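Local coordinates for protein 3-hydroxyadipyl-CoA dehydrogenase (Escherichia coli, PDB 3MOG) that catalyses the NAD-dependent oxidation of 3-hydroxyadipyl-CoA to 3-oxoadipyl-CoA in the breakdown of phenylacetate, at residues Q168-T173 and K178-C183; E201-L206 and L260-Q265; E446-H451 and E455-C460. All coordinates share one frame; numbering follows the deposited sequence. Where two conformers were deposited one is given.

Contact 1. Residues Q168-T173 and K178-C183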
ATOM      1  N   GLN C 168      22.152   3.209  32.498  1.00 51.91           N
ATOM      2  CA  GLN C 168      22.544   4.517  33.016  1.00 53.82           C
ATOM      3  C   GLN C 168      21.410   5.528  32.836  1.00 52.57           C
ATOM      4  O   GLN C 168      21.002   6.190  33.803  1.00 50.42           O
ATOM      5  CB  GLN C 168      23.824   5.012  32.327  1.00 56.58           C
ATOM      6  CG  GLN C 168      25.125   4.408  32.858  1.00 67.02           C
ATOM      7  CD  GLN C 168      26.360   4.990  32.171  1.00 80.71           C
ATOM      8  OE1 GLN C 168      27.046   4.304  31.411  1.00 79.96           O
ATOM      9  NE2 GLN C 168      26.636   6.268  32.428  1.00 85.32           N
ATOM     10  N   LEU C 169      20.874   5.601  31.616  1.00 45.12           N
ATOM     11  CA  LEU C 169      19.766   6.528  31.324  1.00 48.84           C
ATOM     12  C   LEU C 169      18.489   6.238  32.097  1.00 47.96           C
ATOM     13  O   LEU C 169      17.833   7.175  32.560  1.00 51.13           O
ATOM     14  CB  LEU C 169      19.485   6.618  29.813  1.00 44.41           C
ATOM     15  CG  LEU C 169      20.662   7.212  29.034  1.00 49.78           C
ATOM     16  CD1 LEU C 169      20.357   7.249  27.540  1.00 52.23           C
ATOM     17  CD2 LEU C 169      21.025   8.606  29.571  1.00 44.10           C
ATOM     18  N   CYS C 170      18.152   4.950  32.253  1.00 51.48           N
ATOM     19  CA  CYS C 170      17.004   4.536  33.077  1.00 50.57           C
ATOM     20  C   CYS C 170      17.181   4.936  34.538  1.00 51.07           C
ATOM     21  O   CYS C 170      16.282   5.545  35.133  1.00 51.55           O
ATOM     22  CB  CYS C 170      16.737   3.024  32.972  1.00 49.88           C
ATOM     23  SG  CYS C 170      16.063   2.491  31.369  1.00 53.04           S
ATOM     24  N   GLU C 171      18.338   4.591  35.106  1.00 55.04           N
ATOM     25  CA  GLU C 171      18.654   4.942  36.494  1.00 57.35           C
ATOM     26  C   GLU C 171      18.608   6.447  36.731  1.00 54.53           C
ATOM     27  O   GLU C 171      18.064   6.909  37.735  1.00 57.48           O
ATOM     28  CB  GLU C 171      20.022   4.393  36.913  1.00 58.47           C
ATOM     29  CG  GLU C 171      20.265   4.521  38.414  1.00 80.43           C
ATOM     30  CD  GLU C 171      21.478   3.760  38.908  1.00 92.44           C
ATOM     31  OE1 GLU C 171      22.543   3.825  38.255  1.00 95.26           O
ATOM     32  OE2 GLU C 171      21.363   3.109  39.972  1.00 97.75           O
ATOM     33  N   LEU C 172      19.147   7.210  35.782  1.00 54.08           N
ATOM     34  CA  LEU C 172      19.175   8.659  35.903  1.00 54.01           C
ATOM     35  C   LEU C 172      17.770   9.297  35.872  1.00 54.98           C
ATOM     36  O   LEU C 172      17.463  10.158  36.716  1.00 50.06           O
ATOM     37  CB  LEU C 172      20.099   9.258  34.838  1.00 56.50           C
ATOM     38  CG  LEU C 172      20.200  10.786  34.772  1.00 54.71           C
ATOM     39  CD1 LEU C 172      21.002  11.345  35.944  1.00 57.88           C
ATOM     40  CD2 LEU C 172      20.836  11.165  33.467  1.00 41.43           C
ATOM     41  N   THR C 173      16.916   8.865  34.934  1.00 49.65           N
ATOM     42  CA  THR C 173      15.539   9.391  34.876  1.00 46.50           C
ATOM     43  C   THR C 173      14.686   8.933  36.055  1.00 43.54           C
ATOM     44  O   THR C 173      13.814   9.675  36.521  1.00 42.61           O
ATOM     45  CB  THR C 173      14.817   9.075  33.547  1.00 52.15           C
ATOM     46  OG1 THR C 173      14.822   7.666  33.315  1.00 51.46           O
ATOM     47  CG2 THR C 173      15.513   9.780  32.379  1.00 54.66           C
ATOM     48  N   LYS C 178      11.133  10.369  37.199  1.00 55.31           N
ATOM     49  CA  LYS C 178      10.444   9.937  35.989  1.00 54.82           C
ATOM     50  C   LYS C 178      10.273   8.435  35.996  1.00 54.24           C
ATOM     51  O   LYS C 178      10.757   7.745  36.896  1.00 54.67           O
ATOM     52  CB  LYS C 178      11.204  10.357  34.719  1.00 53.75           C
ATOM     53  CG  LYS C 178      11.397  11.863  34.520  1.00 47.23           C
ATOM     54  CD  LYS C 178      10.105  12.643  34.669  1.00 47.74           C
ATOM     55  CE  LYS C 178      10.347  14.138  34.466  1.00 48.24           C
ATOM     56  NZ  LYS C 178       9.096  14.940  34.676  1.00 51.07           N
ATOM     57  N   GLN C 179       9.580   7.937  34.983  1.00 52.81           N
ATOM     58  CA  GLN C 179       9.446   6.512  34.771  1.00 47.39           C
ATOM     59  C   GLN C 179       9.957   6.188  33.374  1.00 50.04           C
ATOM     60  O   GLN C 179       9.280   6.463  32.381  1.00 54.43           O
ATOM     61  CB  GLN C 179       7.979   6.088  34.918  1.00 46.55           C
ATOM     62  CG  GLN C 179       7.761   4.575  34.960  1.00 57.73           C
ATOM     63  CD  GLN C 179       8.596   3.889  36.034  1.00 63.09           C
ATOM     64  OE1 GLN C 179       8.521   4.242  37.210  1.00 67.89           O
ATOM     65  NE2 GLN C 179       9.409   2.914  35.626  1.00 61.60           N
ATOM     66  N   PRO C 180      11.162   5.620  33.288  1.00 49.85           N
ATOM     67  CA  PRO C 180      11.666   5.231  31.981  1.00 48.43           C
ATOM     68  C   PRO C 180      11.009   3.941  31.485  1.00 54.15           C
ATOM     69  O   PRO C 180      10.625   3.076  32.290  1.00 52.26           O
ATOM     70  CB  PRO C 180      13.154   5.000  32.235  1.00 49.15           C
ATOM     71  CG  PRO C 180      13.219   4.573  33.698  1.00 52.01           C
ATOM     72  CD  PRO C 180      12.089   5.277  34.386  1.00 51.19           C
ATOM     73  N   VAL C 181      10.856   3.851  30.166  1.00 47.64           N
ATOM     74  CA  VAL C 181      10.503   2.617  29.479  1.00 45.90           C
ATOM     75  C   VAL C 181      11.511   2.460  28.335  1.00 45.88           C
ATOM     76  O   VAL C 181      11.937   3.449  27.760  1.00 44.60           O
ATOM     77  CB  VAL C 181       9.035   2.615  28.952  1.00 46.68           C
ATOM     78  CG1 VAL C 181       8.038   2.532  30.107  1.00 47.63           C
ATOM     79  CG2 VAL C 181       8.731   3.845  28.053  1.00 40.18           C
ATOM     80  N   ARG C 182      11.923   1.231  28.040  1.00 44.31           N
ATOM     81  CA  ARG C 182      12.891   0.978  26.962  1.00 47.08           C
ATOM     82  C   ARG C 182      12.179   0.533  25.702  1.00 48.15           C
ATOM     83  O   ARG C 182      11.189  -0.188  25.769  1.00 51.97           O
ATOM     84  CB  ARG C 182      13.878  -0.111  27.361  1.00 44.34           C
ATOM     85  CG  ARG C 182      14.483   0.098  28.730  1.00 52.60           C
ATOM     86  CD  ARG C 182      14.531  -1.210  29.490  1.00 60.71           C
ATOM     87  NE  ARG C 182      14.995  -0.975  30.852  1.00 64.20           N
ATOM     88  CZ  ARG C 182      16.223  -1.253  31.283  1.00 64.16           C
ATOM     89  NH1 ARG C 182      17.112  -1.808  30.463  1.00 63.97           N
ATOM     90  NH2 ARG C 182      16.558  -0.984  32.540  1.00 57.14           N
ATOM     91  N   CYS C 183      12.691   0.974  24.557  1.00 44.01           N
ATOM     92  CA  CYS C 183      12.195   0.569  23.260  1.00 44.48           C
ATOM     93  C   CYS C 183      13.280   0.766  22.210  1.00 47.11           C
ATOM     94  O   CYS C 183      14.207   1.527  22.419  1.00 51.64           O
ATOM     95  CB  CYS C 183      10.929   1.348  22.872  1.00 49.53           C
ATOM     96  SG  CYS C 183      11.185   3.058  22.450  1.00 54.83           S
TER
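Thr173 and Pro180 make the tight end of this contact, their side chains sliding past each other in opposite directions. OG1 of Thr173 lies 3.3 Å from CB of Pro180 and almost as near its CG. A chi1 of 56° places it there, between the backbone N and the carbonyl carbon, within reach of the carbonyl oxygens of Leu169 and Cys170. CG of Pro180 lies 3.9 Å from CB of Cys170. One backbone bond closes this end: N of Lys178 donates to O of Thr173 at 2.9 Å. Helix 163-175 and the edge strand 179-184 are the last two elements of a beta-alpha-beta unit in the NAD-binding Rossmann domain; within it the segments 168-173 and 179-183 run nearly antiparallel (159°). Towards the other end the packing thins to a sulfur over a flat charged group. Cys170 SG sits 3.3 Å above one face of the Arg182 guanidinium, off towards its rim. Arg182 itself is partly exposed, so this is the looser side of the contact. A bend at its chi2 (137°) brings the group back over the helix, where NH1 forms a salt bridge with Glu167. A leucine in place of Arg182 would probably leave that carboxylate without its mate and SG without its flat cover.

Contact 2. Residues E201-L206 and L260-Q265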
ATOM      1  N   GLU C 201      -9.711   5.456  14.429  1.00 38.85           N
ATOM      2  CA  GLU C 201     -11.077   4.908  14.490  1.00 42.84           C
ATOM      3  C   GLU C 201     -12.175   5.999  14.511  1.00 39.49           C
ATOM      4  O   GLU C 201     -13.200   5.870  13.822  1.00 39.41           O
ATOM      5  CB  GLU C 201     -11.246   3.861  15.597  1.00 38.76           C
ATOM      6  CG  GLU C 201     -10.583   2.505  15.261  1.00 40.57           C
ATOM      7  CD  GLU C 201     -11.091   1.879  13.961  1.00 45.56           C
ATOM      8  OE1 GLU C 201     -10.275   1.318  13.201  1.00 42.47           O
ATOM      9  OE2 GLU C 201     -12.308   1.936  13.694  1.00 50.05           O
ATOM     10  N   ALA C 202     -11.914   7.083  15.235  1.00 39.68           N
ATOM     11  CA  ALA C 202     -12.793   8.262  15.266  1.00 38.85           C
ATOM     12  C   ALA C 202     -12.968   8.961  13.903  1.00 43.65           C
ATOM     13  O   ALA C 202     -14.093   9.266  13.505  1.00 45.00           O
ATOM     14  CB  ALA C 202     -12.271   9.229  16.243  1.00 36.32           C
ATOM     15  N   TRP C 203     -11.872   9.229  13.198  1.00 44.10           N
ATOM     16  CA  TRP C 203     -11.970   9.776  11.832  1.00 42.00           C
ATOM     17  C   TRP C 203     -12.806   8.913  10.879  1.00 43.25           C
ATOM     18  O   TRP C 203     -13.585   9.444  10.074  1.00 48.21           O
ATOM     19  CB  TRP C 203     -10.589  10.014  11.241  1.00 40.28           C
ATOM     20  CG  TRP C 203      -9.784  11.053  11.983  1.00 49.09           C
ATOM     21  CD1 TRP C 203      -8.583  10.869  12.610  1.00 48.81           C
ATOM     22  CD2 TRP C 203     -10.117  12.440  12.155  1.00 53.35           C
ATOM     23  NE1 TRP C 203      -8.149  12.050  13.172  1.00 50.94           N
ATOM     24  CE2 TRP C 203      -9.074  13.028  12.913  1.00 55.27           C
ATOM     25  CE3 TRP C 203     -11.191  13.245  11.740  1.00 56.24           C
ATOM     26  CZ2 TRP C 203      -9.078  14.382  13.271  1.00 51.81           C
ATOM     27  CZ3 TRP C 203     -11.192  14.594  12.100  1.00 55.88           C
ATOM     28  CH2 TRP C 203     -10.136  15.146  12.849  1.00 43.81           C
ATOM     29  N   ARG C 204     -12.665   7.592  10.985  1.00 43.23           N
ATOM     30  CA  ARG C 204     -13.458   6.680  10.165  1.00 47.02           C
ATOM     31  C   ARG C 204     -14.942   6.746  10.512  1.00 46.65           C
ATOM     32  O   ARG C 204     -15.790   6.769   9.616  1.00 46.02           O
ATOM     33  CB  ARG C 204     -12.953   5.253  10.289  1.00 47.41           C
ATOM     34  CG  ARG C 204     -11.878   4.934   9.275  1.00 54.62           C
ATOM     35  CD  ARG C 204     -11.492   3.507   9.403  1.00 58.57           C
ATOM     36  NE  ARG C 204     -12.459   2.606   8.787  1.00 50.57           N
ATOM     37  CZ  ARG C 204     -12.143   1.746   7.828  1.00 52.76           C
ATOM     38  NH1 ARG C 204     -10.893   1.699   7.378  1.00 49.24           N
ATOM     39  NH2 ARG C 204     -13.066   0.939   7.321  1.00 47.12           N
ATOM     40  N   ALA C 205     -15.235   6.799  11.809  1.00 44.12           N
ATOM     41  CA  ALA C 205     -16.603   6.945  12.301  1.00 50.08           C
ATOM     42  C   ALA C 205     -17.181   8.274  11.801  1.00 47.46           C
ATOM     43  O   ALA C 205     -18.270   8.305  11.241  1.00 45.59           O
ATOM     44  CB  ALA C 205     -16.633   6.859  13.839  1.00 44.04           C
ATOM     45  N   LEU C 206     -16.400   9.342  11.956  1.00 48.35           N
ATOM     46  CA  LEU C 206     -16.746  10.676  11.460  1.00 54.31           C
ATOM     47  C   LEU C 206     -17.004  10.742   9.952  1.00 59.77           C
ATOM     48  O   LEU C 206     -17.971  11.373   9.531  1.00 62.53           O
ATOM     49  CB  LEU C 206     -15.658  11.673  11.841  1.00 53.36           C
ATOM     50  CG  LEU C 206     -16.007  13.149  11.959  1.00 58.27           C
ATOM     51  CD1 LEU C 206     -17.426  13.363  12.495  1.00 58.10           C
ATOM     52  CD2 LEU C 206     -14.989  13.779  12.877  1.00 56.01           C
ATOM     53  N   LEU C 260      -3.228   4.314   8.014  1.00 40.63           N
ATOM     54  CA  LEU C 260      -3.810   5.197   7.002  1.00 50.76           C
ATOM     55  C   LEU C 260      -4.247   6.566   7.550  1.00 50.79           C
ATOM     56  O   LEU C 260      -4.906   6.645   8.592  1.00 54.16           O
ATOM     57  CB  LEU C 260      -5.009   4.506   6.339  1.00 42.67           C
ATOM     58  CG  LEU C 260      -5.501   5.014   4.981  1.00 50.89           C
ATOM     59  CD1 LEU C 260      -4.413   4.869   3.923  1.00 43.72           C
ATOM     60  CD2 LEU C 260      -6.764   4.270   4.559  1.00 47.79           C
ATOM     61  N   PRO C 261      -3.841   7.653   6.872  1.00 45.09           N
ATOM     62  CA  PRO C 261      -4.379   8.974   7.248  1.00 49.84           C
ATOM     63  C   PRO C 261      -5.841   9.162   6.812  1.00 49.95           C
ATOM     64  O   PRO C 261      -6.358   8.364   6.032  1.00 45.27           O
ATOM     65  CB  PRO C 261      -3.434   9.962   6.536  1.00 42.29           C
ATOM     66  CG  PRO C 261      -2.156   9.145   6.303  1.00 47.80           C
ATOM     67  CD  PRO C 261      -2.666   7.769   5.994  1.00 48.36           C
ATOM     68  N   SER C 262      -6.493  10.203   7.329  1.00 52.31           N
ATOM     69  CA  SER C 262      -7.889  10.519   6.984  1.00 51.68           C
ATOM     70  C   SER C 262      -7.996  11.709   6.019  1.00 47.07           C
ATOM     71  O   SER C 262      -7.332  12.721   6.232  1.00 41.00           O
ATOM     72  CB  SER C 262      -8.657  10.859   8.263  1.00 50.54           C
ATOM     73  OG  SER C 262     -10.026  11.095   8.001  1.00 54.68           O
ATOM     74  N   LEU C 263      -8.847  11.606   4.993  1.00 43.15           N
ATOM     75  CA  LEU C 263      -9.148  12.781   4.145  1.00 53.43           C
ATOM     76  C   LEU C 263      -9.909  13.855   4.931  1.00 55.64           C
ATOM     77  O   LEU C 263      -9.859  15.028   4.579  1.00 58.29           O
ATOM     78  CB  LEU C 263      -9.958  12.416   2.896  1.00 47.04           C
ATOM     79  CG  LEU C 263      -9.360  11.499   1.833  1.00 53.29           C
ATOM     80  CD1 LEU C 263     -10.519  10.869   1.097  1.00 50.75           C
ATOM     81  CD2 LEU C 263      -8.397  12.207   0.856  1.00 47.37           C
ATOM     82  N   VAL C 264     -10.608  13.441   5.990  1.00 54.43           N
ATOM     83  CA  VAL C 264     -11.324  14.368   6.858  1.00 53.95           C
ATOM     84  C   VAL C 264     -10.343  15.199   7.670  1.00 55.23           C
ATOM     85  O   VAL C 264     -10.529  16.409   7.811  1.00 62.33           O
ATOM     86  CB  VAL C 264     -12.325  13.645   7.798  1.00 55.21           C
ATOM     87  CG1 VAL C 264     -13.128  14.659   8.628  1.00 51.12           C
ATOM     88  CG2 VAL C 264     -13.257  12.776   6.993  1.00 49.90           C
ATOM     89  N   GLN C 265      -9.285  14.562   8.171  1.00 51.12           N
ATOM     90  CA  GLN C 265      -8.251  15.295   8.900  1.00 51.79           C
ATOM     91  C   GLN C 265      -7.411  16.159   7.970  1.00 51.25           C
ATOM     92  O   GLN C 265      -7.162  17.325   8.277  1.00 57.23           O
ATOM     93  CB  GLN C 265      -7.354  14.374   9.735  1.00 48.01           C
ATOM     94  CG  GLN C 265      -6.555  15.154  10.783  1.00 54.14           C
ATOM     95  CD  GLN C 265      -5.681  14.287  11.673  1.00 53.82           C
ATOM     96  OE1 GLN C 265      -5.245  13.203  11.278  1.00 51.88           O
ATOM     97  NE2 GLN C 265      -5.385  14.786  12.877  1.00 45.58           N
TER
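Trp203, on helix 196-207, meets the start of helix 263-270 with its CB, its six-membered ring and its NE1 side, inside the all-helical C-terminal domain of the 3-hydroxyacyl-CoA dehydrogenase fold. Leu260 and Pro261, in the turn before it, pack on Trp254 of a second subunit, and Pro261 also rests on helix 239-252 of its own chain. Ser262 comes next, as N-cap of the helix. Its OG lies anti to the backbone N (chi1 -177°), accepts from N of Val264 at 3.1 Å, and at the same time touches CB of Trp203 at 3.5 Å; a single hydroxyl thus both caps the helix and packs against the tryptophan. One residue past Leu263, Val264 sets CG1 obliquely against the benzo part of the indole, 3.9 Å from CE3 of Trp203. Gln265 takes the ring face. Its CB stands over the six-membered ring of Trp203, 4.0 Å from the centroid and 15° off the normal, a CH-pi contact. Its extended chain then crosses the indole at about a right angle. The amide plane is turned 36° from the ring, and NE2, which bonds to Asn242 and Gln239, passes 3.7 Å from CZ2 of Trp203.

Contact 3. Residues E446-H451 and E455-C460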
ATOM      1  N   GLU C 446     -11.963 -10.224  13.956  1.00 46.31           N
ATOM      2  CA  GLU C 446     -12.283 -11.146  12.842  1.00 43.04           C
ATOM      3  C   GLU C 446     -13.563 -10.750  12.133  1.00 43.62           C
ATOM      4  O   GLU C 446     -13.618 -10.776  10.897  1.00 43.37           O
ATOM      5  CB  GLU C 446     -12.390 -12.608  13.300  1.00 45.23           C
ATOM      6  CG  GLU C 446     -11.052 -13.280  13.578  1.00 52.60           C
ATOM      7  CD  GLU C 446     -11.186 -14.734  14.028  1.00 54.80           C
ATOM      8  OE1 GLU C 446     -12.103 -15.037  14.811  1.00 68.22           O
ATOM      9  OE2 GLU C 446     -10.368 -15.575  13.602  1.00 56.92           O
ATOM     10  N   ASN C 447     -14.579 -10.362  12.908  1.00 43.00           N
ATOM     11  CA  ASN C 447     -15.840  -9.877  12.325  1.00 41.85           C
ATOM     12  C   ASN C 447     -15.662  -8.570  11.573  1.00 36.74           C
ATOM     13  O   ASN C 447     -16.152  -8.428  10.457  1.00 44.02           O
ATOM     14  CB  ASN C 447     -16.926  -9.730  13.389  1.00 48.99           C
ATOM     15  CG  ASN C 447     -17.627 -11.044  13.694  1.00 51.41           C
ATOM     16  OD1 ASN C 447     -17.778 -11.906  12.827  1.00 61.38           O
ATOM     17  ND2 ASN C 447     -18.047 -11.203  14.932  1.00 34.56           N
ATOM     18  N   LEU C 448     -14.938  -7.626  12.170  1.00 37.00           N
ATOM     19  CA  LEU C 448     -14.602  -6.377  11.470  1.00 42.02           C
ATOM     20  C   LEU C 448     -13.832  -6.626  10.168  1.00 39.92           C
ATOM     21  O   LEU C 448     -14.156  -6.037   9.140  1.00 43.20           O
ATOM     22  CB  LEU C 448     -13.837  -5.428  12.385  1.00 39.67           C
ATOM     23  CG  LEU C 448     -14.625  -4.934  13.604  1.00 44.90           C
ATOM     24  CD1 LEU C 448     -13.759  -4.064  14.434  1.00 31.32           C
ATOM     25  CD2 LEU C 448     -15.879  -4.161  13.175  1.00 48.85           C
ATOM     26  N   GLN C 449     -12.853  -7.534  10.226  1.00 43.19           N
ATOM     27  CA  GLN C 449     -12.016  -7.918   9.082  1.00 43.90           C
ATOM     28  C   GLN C 449     -12.861  -8.540   7.983  1.00 44.82           C
ATOM     29  O   GLN C 449     -12.691  -8.215   6.815  1.00 45.27           O
ATOM     30  CB  GLN C 449     -10.909  -8.899   9.521  1.00 42.52           C
ATOM     31  CG  GLN C 449     -10.005  -9.420   8.392  1.00 49.79           C
ATOM     32  CD  GLN C 449      -9.186 -10.639   8.803  1.00 59.65           C
ATOM     33  OE1 GLN C 449      -8.068 -10.843   8.315  1.00 53.42           O
ATOM     34  NE2 GLN C 449      -9.736 -11.456   9.710  1.00 58.16           N
ATOM     35  N   HIS C 450     -13.769  -9.434   8.361  1.00 42.37           N
ATOM     36  CA  HIS C 450     -14.717  -9.992   7.407  1.00 42.93           C
ATOM     37  C   HIS C 450     -15.646  -8.921   6.803  1.00 43.90           C
ATOM     38  O   HIS C 450     -15.775  -8.842   5.586  1.00 46.84           O
ATOM     39  CB  HIS C 450     -15.529 -11.135   8.015  1.00 43.09           C
ATOM     40  CG  HIS C 450     -16.541 -11.698   7.070  1.00 53.12           C
ATOM     41  ND1 HIS C 450     -16.200 -12.559   6.046  1.00 58.45           N
ATOM     42  CD2 HIS C 450     -17.874 -11.484   6.957  1.00 51.85           C
ATOM     43  CE1 HIS C 450     -17.282 -12.865   5.354  1.00 53.40           C
ATOM     44  NE2 HIS C 450     -18.310 -12.227   5.886  1.00 59.53           N
ATOM     45  N   HIS C 451     -16.264  -8.093   7.644  1.00 39.83           N
ATOM     46  CA  HIS C 451     -17.196  -7.087   7.158  1.00 42.50           C
ATOM     47  C   HIS C 451     -16.559  -6.122   6.152  1.00 47.35           C
ATOM     48  O   HIS C 451     -17.111  -5.886   5.076  1.00 45.50           O
ATOM     49  CB  HIS C 451     -17.798  -6.277   8.303  1.00 39.50           C
ATOM     50  CG  HIS C 451     -18.872  -5.341   7.850  1.00 43.17           C
ATOM     51  ND1 HIS C 451     -20.201  -5.705   7.812  1.00 44.34           N
ATOM     52  CD2 HIS C 451     -18.814  -4.071   7.381  1.00 37.01           C
ATOM     53  CE1 HIS C 451     -20.916  -4.698   7.342  1.00 39.66           C
ATOM     54  NE2 HIS C 451     -20.097  -3.692   7.076  1.00 44.05           N
ATOM     55  N   GLU C 455      -7.229  -5.499   5.412  1.00 37.07           N
ATOM     56  CA  GLU C 455      -6.031  -5.911   6.128  1.00 42.15           C
ATOM     57  C   GLU C 455      -5.855  -5.096   7.413  1.00 42.48           C
ATOM     58  O   GLU C 455      -5.292  -5.565   8.366  1.00 44.92           O
ATOM     59  CB  GLU C 455      -4.832  -5.734   5.190  1.00 39.90           C
ATOM     60  CG  GLU C 455      -3.491  -5.857   5.818  1.00 52.84           C
ATOM     61  CD  GLU C 455      -2.440  -6.417   4.892  1.00 58.37           C
ATOM     62  OE1 GLU C 455      -1.292  -6.575   5.360  1.00 63.67           O
ATOM     63  OE2 GLU C 455      -2.751  -6.713   3.721  1.00 49.87           O
ATOM     64  N   ARG C 456      -6.387  -3.882   7.439  1.00 43.24           N
ATOM     65  CA  ARG C 456      -6.383  -3.031   8.611  1.00 41.25           C
ATOM     66  C   ARG C 456      -6.957  -3.709   9.882  1.00 43.07           C
ATOM     67  O   ARG C 456      -6.462  -3.496  10.984  1.00 43.23           O
ATOM     68  CB  ARG C 456      -7.191  -1.774   8.259  1.00 45.43           C
ATOM     69  CG  ARG C 456      -7.353  -0.795   9.381  1.00 47.58           C
ATOM     70  CD  ARG C 456      -8.227   0.369   8.984  1.00 53.62           C
ATOM     71  NE  ARG C 456      -8.567   1.144  10.167  1.00 54.62           N
ATOM     72  CZ  ARG C 456      -7.787   2.063  10.718  1.00 50.45           C
ATOM     73  NH1 ARG C 456      -6.608   2.350  10.183  1.00 54.97           N
ATOM     74  NH2 ARG C 456      -8.190   2.699  11.809  1.00 51.82           N
ATOM     75  N   TYR C 457      -7.995  -4.526   9.720  1.00 41.15           N
ATOM     76  CA  TYR C 457      -8.645  -5.152  10.859  1.00 47.46           C
ATOM     77  C   TYR C 457      -8.139  -6.572  11.162  1.00 48.02           C
ATOM     78  O   TYR C 457      -8.739  -7.266  11.975  1.00 49.77           O
ATOM     79  CB  TYR C 457     -10.189  -5.056  10.749  1.00 40.58           C
ATOM     80  CG  TYR C 457     -10.619  -3.626  10.781  1.00 45.34           C
ATOM     81  CD1 TYR C 457     -10.603  -2.907  11.970  1.00 42.61           C
ATOM     82  CD2 TYR C 457     -10.972  -2.957   9.607  1.00 42.41           C
ATOM     83  CE1 TYR C 457     -10.941  -1.568  11.996  1.00 42.36           C
ATOM     84  CE2 TYR C 457     -11.324  -1.624   9.626  1.00 40.49           C
ATOM     85  CZ  TYR C 457     -11.299  -0.930  10.815  1.00 41.91           C
ATOM     86  OH  TYR C 457     -11.637   0.404  10.826  1.00 41.48           O
ATOM     87  N   ARG C 458      -7.029  -6.979  10.530  1.00 46.25           N
ATOM     88  CA  ARG C 458      -6.414  -8.271  10.831  0.50 45.41           C
ATOM     89  C   ARG C 458      -6.035  -8.388  12.315  1.00 42.92           C
ATOM     90  O   ARG C 458      -5.411  -7.483  12.879  1.00 50.70           O
ATOM     91  CB  ARG C 458      -5.211  -8.565   9.913  0.50 43.16           C
ATOM     92  CG  ARG C 458      -3.928  -7.721  10.141  0.50 42.79           C
ATOM     93  CD  ARG C 458      -2.935  -8.396  11.078  0.50 42.15           C
ATOM     94  NE  ARG C 458      -1.797  -7.536  11.396  0.50 42.07           N
ATOM     95  CZ  ARG C 458      -1.809  -6.621  12.357  0.50 34.89           C
ATOM     96  NH1 ARG C 458      -2.904  -6.448  13.075  0.50 27.28           N
ATOM     97  NH2 ARG C 458      -0.737  -5.872  12.585  0.50 33.18           N
ATOM     98  N   PRO C 459      -6.454  -9.489  12.964  1.00 42.32           N
ATOM     99  CA  PRO C 459      -5.917  -9.841  14.277  1.00 39.77           C
ATOM    100  C   PRO C 459      -4.438 -10.169  14.103  1.00 41.83           C
ATOM    101  O   PRO C 459      -4.072 -10.880  13.140  1.00 37.18           O
ATOM    102  CB  PRO C 459      -6.638 -11.139  14.603  1.00 41.37           C
ATOM    103  CG  PRO C 459      -7.862 -11.136  13.753  1.00 45.94           C
ATOM    104  CD  PRO C 459      -7.476 -10.450  12.508  1.00 41.12           C
ATOM    105  N   CYS C 460      -3.579  -9.642  14.970  1.00 39.05           N
ATOM    106  CA  CYS C 460      -2.156  -9.926  14.792  1.00 44.35           C
ATOM    107  C   CYS C 460      -1.836 -11.336  15.297  1.00 42.30           C
ATOM    108  O   CYS C 460      -2.614 -11.919  16.050  1.00 42.59           O
ATOM    109  CB  CYS C 460      -1.252  -8.850  15.417  1.00 43.72           C
ATOM    110  SG  CYS C 460      -1.133  -8.946  17.170  1.00 51.47           S
TER
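Tyr457 and Gln449 meet where their backbones come closest, CB of the tyrosine lying 3.7 Å from N of Gln449. Beyond CB the ring of Tyr457 leans on the preceding residue of the helix: CB of Leu448 approaches it obliquely, 4.0 Å from CG of Tyr457, and the methyl CD1 of Leu448 reaches towards the ring's CD1. On one face the ring carries CG of its neighbour Arg456, set off towards the rim. The phenol oxygen leaves the contact altogether and hydrogen-bonds to Arg392 and probably to Glu201, so the ring spans from this turn to helices 390-406 and 196-207. In the second C-terminal domain this is the loop between two consecutive helices, in which helix 438-452 ends and the chain doubles back along it before helix 461-473 begins. Gln449 continues the contact in the direction of that second helix. With CG anti to the backbone N (chi1 177°) and the chain extended beyond it, its side chain crosses that of Pro459 at about a right angle, with NE2 3.7 Å from CD of Pro459, while OE1 lies 4.0 Å from both CA and CB of Arg458. Pro459 receives a second neighbour one turn earlier in the helix: its CG touches CG of Glu446 at 3.8 Å, and the glutamate's carboxylate goes on to a salt bridge with Arg464 on helix 461-473.

Followed from the N terminus, the three contacts come in series and none nests in or crosses another. Contact 1 closes a short helix-to-strand connection at the edge of the NAD-binding domain, and its nearest atoms stay about 20 Å from contact 2 and 17 Å from contact 3. Contact 2 closes a longer, largely helical excursion of 53 residues in the first C-terminal domain. Contact 3 again closes a short turn, late in the second. The last two, with centres about 17 Å apart, are joined directly: Glu201 forms a salt bridge with Arg456, so the two C-terminal domains are tied together, and both contacts also touch the second subunit of the trimer.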